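Side-chain contacts in cellobiose 2-epimerase (Spirochaeta thermophila DSM 6192, PDB 5ZIG), which probably catalyses the reversible epimerisation of cellobiose to 4-O-beta-D-glucopyranosyl-D-mannose: residues 346-350 / 351-355; 1-4 / 5-9. One frame throughout, in Å; residues are numbered along the deposited sequence. Where two conformers were deposited one is given.

Contact 1. Residues 346-350 / 351-355; sequences RFIMD and HLVDR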
loop_
_atom_site.group_PDB
_atom_site.type_symbol
_atom_site.label_atom_id
_atom_site.label_comp_id
_atom_site.label_asym_id
_atom_site.label_seq_id
_atom_site.Cartn_x
_atom_site.Cartn_y
_atom_site.Cartn_z
ATOM N N ARG A 346 -14.515 10.469 -8.761
ATOM C CA ARG A 346 -15.965 10.614 -8.732
ATOM C C ARG A 346 -16.630 9.300 -8.339
ATOM O O ARG A 346 -17.568 9.285 -7.533
ATOM C CB ARG A 346 -16.454 11.099 -10.107
ATOM C CG ARG A 346 -17.906 11.545 -10.159
ATOM C CD ARG A 346 -18.245 12.470 -9.002
ATOM N NE ARG A 346 -19.594 13.013 -9.125
ATOM C CZ ARG A 346 -20.232 13.643 -8.144
ATOM N NH1 ARG A 346 -19.631 13.804 -6.969
ATOM N NH2 ARG A 346 -21.463 14.113 -8.341
ATOM N N PHE A 347 -16.140 8.183 -8.880
ATOM C CA PHE A 347 -16.695 6.891 -8.503
ATOM C C PHE A 347 -16.554 6.660 -6.999
ATOM O O PHE A 347 -17.510 6.239 -6.331
ATOM C CB PHE A 347 -16.014 5.769 -9.295
ATOM C CG PHE A 347 -16.662 4.434 -9.095
ATOM C CD1 PHE A 347 -17.790 4.082 -9.832
ATOM C CD2 PHE A 347 -16.170 3.547 -8.128
ATOM C CE1 PHE A 347 -18.411 2.874 -9.633
ATOM C CE2 PHE A 347 -16.778 2.338 -7.922
ATOM C CZ PHE A 347 -17.907 1.991 -8.678
ATOM N N ILE A 348 -15.376 6.971 -6.454
ATOM C CA ILE A 348 -15.125 6.811 -5.026
ATOM C C ILE A 348 -16.087 7.664 -4.217
ATOM O O ILE A 348 -16.710 7.191 -3.259
ATOM C CB ILE A 348 -13.667 7.172 -4.691
ATOM C CG1 ILE A 348 -12.685 6.240 -5.394
ATOM C CG2 ILE A 348 -13.449 7.157 -3.181
ATOM C CD1 ILE A 348 -11.240 6.764 -5.347
ATOM N N MET A 349 -16.168 8.954 -4.551
ATOM C CA MET A 349 -17.068 9.853 -3.828
ATOM C C MET A 349 -18.524 9.408 -3.938
ATOM O O MET A 349 -19.283 9.504 -2.965
ATOM C CB MET A 349 -16.921 11.286 -4.357
ATOM C CG MET A 349 -15.597 11.958 -3.982
ATOM S SD MET A 349 -15.404 12.219 -2.211
ATOM C CE MET A 349 -16.304 13.744 -1.952
ATOM N N ASP A 350 -18.927 8.910 -5.108
ATOM C CA ASP A 350 -20.327 8.560 -5.335
ATOM C C ASP A 350 -20.732 7.284 -4.606
ATOM O O ASP A 350 -21.863 7.178 -4.117
ATOM C CB ASP A 350 -20.587 8.396 -6.828
ATOM C CG ASP A 350 -20.769 9.714 -7.524
ATOM O OD1 ASP A 350 -21.440 10.589 -6.943
ATOM O OD2 ASP A 350 -20.248 9.858 -8.648
ATOM N N HIS A 351 -19.846 6.302 -4.542
ATOM C CA HIS A 351 -20.289 4.980 -4.110
ATOM C C HIS A 351 -19.472 4.373 -2.973
ATOM O O HIS A 351 -20.052 3.720 -2.103
ATOM C CB HIS A 351 -20.296 4.043 -5.333
ATOM C CG HIS A 351 -21.018 4.606 -6.526
ATOM N ND1 HIS A 351 -22.341 4.996 -6.485
ATOM C CD2 HIS A 351 -20.598 4.847 -7.792
ATOM C CE1 HIS A 351 -22.703 5.452 -7.671
ATOM N NE2 HIS A 351 -21.664 5.372 -8.484
ATOM N N LEU A 352 -18.148 4.581 -2.943
ATOM C CA LEU A 352 -17.317 3.923 -1.933
ATOM C C LEU A 352 -17.320 4.649 -0.598
ATOM O O LEU A 352 -17.012 4.038 0.428
ATOM C CB LEU A 352 -15.874 3.781 -2.423
ATOM C CG LEU A 352 -15.741 2.583 -3.356
ATOM C CD1 LEU A 352 -14.535 2.773 -4.259
ATOM C CD2 LEU A 352 -15.654 1.245 -2.570
ATOM N N VAL A 353 -17.604 5.950 -0.586
ATOM C CA VAL A 353 -17.735 6.659 0.680
ATOM C C VAL A 353 -19.031 6.220 1.355
ATOM O O VAL A 353 -20.102 6.206 0.735
ATOM C CB VAL A 353 -17.685 8.176 0.449
ATOM C CG1 VAL A 353 -17.947 8.942 1.727
ATOM C CG2 VAL A 353 -16.329 8.566 -0.093
ATOM N N ASP A 354 -18.943 5.856 2.614
ATOM C CA ASP A 354 -20.079 5.485 3.377
ATOM C C ASP A 354 -20.358 6.603 4.305
ATOM O O ASP A 354 -19.809 6.663 5.348
ATOM C CB ASP A 354 -19.836 4.210 4.168
ATOM C CG ASP A 354 -21.040 3.776 4.998
ATOM O OD1 ASP A 354 -20.918 2.814 5.715
ATOM O OD2 ASP A 354 -22.089 4.376 4.947
ATOM N N ARG A 355 -21.250 7.491 3.894
ATOM C CA ARG A 355 -21.636 8.602 4.728
ATOM C C ARG A 355 -22.559 8.196 5.903
ATOM O O ARG A 355 -22.647 8.879 6.886
ATOM C CB ARG A 355 -22.221 9.719 3.897
ATOM C CG ARG A 355 -21.222 10.419 3.014
ATOM C CD ARG A 355 -21.925 10.817 1.775
ATOM N NE ARG A 355 -21.149 10.755 0.569
ATOM C CZ ARG A 355 -20.082 11.481 0.309
ATOM N NH1 ARG A 355 -19.578 12.291 1.213
ATOM N NH2 ARG A 355 -19.506 11.351 -0.851
#

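Contact 2. Residues 1-4 / 5-9; sequences MPLP and TTLRP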
loop_
_atom_site.group_PDB
_atom_site.type_symbol
_atom_site.label_atom_id
_atom_site.label_comp_id
_atom_site.label_asym_id
_atom_site.label_seq_id
_atom_site.Cartn_x
_atom_site.Cartn_y
_atom_site.Cartn_z
ATOM N N MET A 1 2.588 20.673 -24.638
ATOM C CA MET A 1 1.398 21.507 -24.786
ATOM C C MET A 1 0.822 21.883 -23.431
ATOM O O MET A 1 0.914 21.115 -22.481
ATOM C CB MET A 1 0.338 20.797 -25.628
ATOM C CG MET A 1 0.559 20.936 -27.127
ATOM S SD MET A 1 0.770 22.649 -27.653
ATOM C CE MET A 1 -0.933 23.214 -27.767
ATOM N N PRO A 2 0.231 23.069 -23.336
ATOM C CA PRO A 2 -0.267 23.534 -22.038
ATOM C C PRO A 2 -1.473 22.723 -21.580
ATOM O O PRO A 2 -2.176 22.088 -22.370
ATOM C CB PRO A 2 -0.643 24.999 -22.298
ATOM C CG PRO A 2 -0.064 25.337 -23.658
ATOM C CD PRO A 2 -0.015 24.051 -24.406
ATOM N N LEU A 3 -1.697 22.754 -20.273
ATOM C CA LEU A 3 -2.778 21.977 -19.668
ATOM C C LEU A 3 -4.139 22.527 -20.084
ATOM O O LEU A 3 -4.346 23.748 -20.042
ATOM C CB LEU A 3 -2.642 22.006 -18.150
ATOM C CG LEU A 3 -3.692 21.312 -17.301
ATOM C CD1 LEU A 3 -3.607 19.815 -17.492
ATOM C CD2 LEU A 3 -3.519 21.684 -15.836
ATOM N N PRO A 4 -5.081 21.675 -20.494
ATOM C CA PRO A 4 -6.433 22.160 -20.829
ATOM C C PRO A 4 -7.072 22.861 -19.639
ATOM O O PRO A 4 -7.306 22.251 -18.590
ATOM C CB PRO A 4 -7.183 20.879 -21.208
ATOM C CG PRO A 4 -6.134 19.952 -21.665
ATOM C CD PRO A 4 -4.913 20.250 -20.829
ATOM N N THR A 5 -7.346 24.159 -19.810
ATOM C CA THR A 5 -7.798 24.987 -18.694
ATOM C C THR A 5 -9.092 24.473 -18.075
ATOM O O THR A 5 -9.357 24.760 -16.902
ATOM C CB THR A 5 -7.980 26.445 -19.157
ATOM O OG1 THR A 5 -6.834 26.853 -19.910
ATOM C CG2 THR A 5 -8.151 27.396 -17.972
ATOM N N THR A 6 -9.898 23.724 -18.836
ATOM C CA THR A 6 -11.139 23.167 -18.315
ATOM C C THR A 6 -10.886 22.161 -17.189
ATOM O O THR A 6 -11.791 21.879 -16.396
ATOM C CB THR A 6 -11.914 22.485 -19.447
ATOM O OG1 THR A 6 -10.999 21.769 -20.287
ATOM C CG2 THR A 6 -12.626 23.505 -20.278
ATOM N N LEU A 7 -9.683 21.605 -17.111
ATOM C CA LEU A 7 -9.361 20.714 -16.010
ATOM C C LEU A 7 -9.093 21.470 -14.716
ATOM O O LEU A 7 -9.141 20.859 -13.635
ATOM C CB LEU A 7 -8.157 19.842 -16.380
ATOM C CG LEU A 7 -8.565 18.503 -17.005
ATOM C CD1 LEU A 7 -7.361 17.771 -17.619
ATOM C CD2 LEU A 7 -9.270 17.626 -15.958
ATOM N N ARG A 8 -8.852 22.787 -14.796
ATOM C CA ARG A 8 -8.384 23.499 -13.609
ATOM C C ARG A 8 -9.455 23.602 -12.528
ATOM O O ARG A 8 -9.165 23.253 -11.370
ATOM C CB ARG A 8 -7.810 24.865 -14.002
ATOM C CG ARG A 8 -6.310 24.803 -14.166
ATOM C CD ARG A 8 -5.653 26.139 -14.413
ATOM N NE ARG A 8 -4.220 25.934 -14.539
ATOM C CZ ARG A 8 -3.353 26.076 -13.542
ATOM N NH1 ARG A 8 -3.774 26.432 -12.332
ATOM N NH2 ARG A 8 -2.061 25.869 -13.759
ATOM N N PRO A 9 -10.690 24.031 -12.811
ATOM C CA PRO A 9 -11.696 24.007 -11.733
ATOM C C PRO A 9 -12.018 22.597 -11.234
ATOM O O PRO A 9 -12.295 22.430 -10.042
ATOM C CB PRO A 9 -12.917 24.710 -12.361
ATOM C CG PRO A 9 -12.662 24.741 -13.827
ATOM C CD PRO A 9 -11.194 24.686 -14.032
#

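Contact 1. Residues 346-350 / 351-355
Phe347 swings CG anti to its backbone N (chi1 -172°), while His351, one turn later, holds CG beside its own N (chi1 -50°); together these torsions bring the imidazole against the phenyl ring of Phe347. The pair is T-shaped: the His351 edge carrying CD2 points at one face of Phe347, with the planes at 66° and the centroids 5.0 Å apart. The nearest approach is His351 CD2 to Phe347 CE1, 3.5 Å. Asp350 CB sits over one face of the imidazole, a CH-pi contact 3.6 Å from the ring centroid, so the imidazole lies between a methylene group over its face and the aromatic ring met by its edge. At 348-350 the helix widens into a pi-type turn. Ile348 O takes Val353 N at 3.1 Å and Leu352 N at 3.0 Å, the latter bond weak, so two successive amides share one carbonyl as the helix runs out. Leu352 CD1 lies 4.1 Å from Ile348 CG1 and also near the edge of the Phe347 ring, while Val353 CG2 rests 4.3 Å from Met349 SD. Beyond the helix Arg355, its chain bent in the middle, folds back to donate from NH2 to Met349 O at 2.8 Å. That oxygen lies near the edge of the guanidinium, slightly tilted from its plane, and Val353 CG1 covers one guanidinium face. This C-terminal end of helix 336-352 is wedged between other elements of the fold: Ile348 and Leu352 touch Gln318 of helix 315-332, Phe347 and Leu352 reach Val364 of strand 363-364, and Met349 and Val353 lean on Gln21 of helix 7-31.

Contact 2. Residues 1-4 / 5-9
Pro4 and Leu7 are the two ends of a type I beta turn, through which the extended N-terminal chain bends into helix 7-31. The turn is closed by Leu7 N donating to Pro4 O at 2.9 Å. Arg8 N repeats the same three-residue step, bonding to Thr5 O, and carries the winding forward from the turn. Leu7 CB points toward the incoming chain and lies 3.4 Å from Pro4 O. Leu3, just before the turn, meets the Leu7 side chain: with CG anti to the backbone N (chi1 177°), its isobutyl group extends forward and places CD1 4.3 Å from Leu7 CD1. Its other methyl, CD2, comes within 4.5 Å of Arg8 NE, approaching the guanidinium obliquely and loosely, while the polar end of Arg8 is committed elsewhere, NH1 donating to Leu401 O. Within the turn Thr6 OG1 lies 4.0 Å from Pro4 CB, a contact without a hydrogen bond. Leu3 and Leu7 both also touch Leu338 of helix 336-352, so the small leucine cluster lies against that neighbouring helix, while both threonines remain exposed. A type I turn passing into the first winding of a helix is a common way to begin one; here it starts the first helix of a fold consistent with the (alpha/alpha)6 barrel of the N-acylglucosamine 2-epimerase family.

Overall arrangement
Contact 2 comes first along the chain, at the very N-terminus, and contact 1 follows more than 330 residues later. Their centres lie about 25 Å apart and their nearest atoms about 11 Å, without touching. They are nevertheless linked through one helix pair: helix 7-31, begun by contact 2, packs beside helix 336-352, ended by contact 1. Early residues of one meet early residues of the other, and later ones meet later ones, so the two helices run in the same general direction. The chain's beginning is thereby joined to its C-terminal part, consistent with a closed helical barrel whose first and last helices lie near each other.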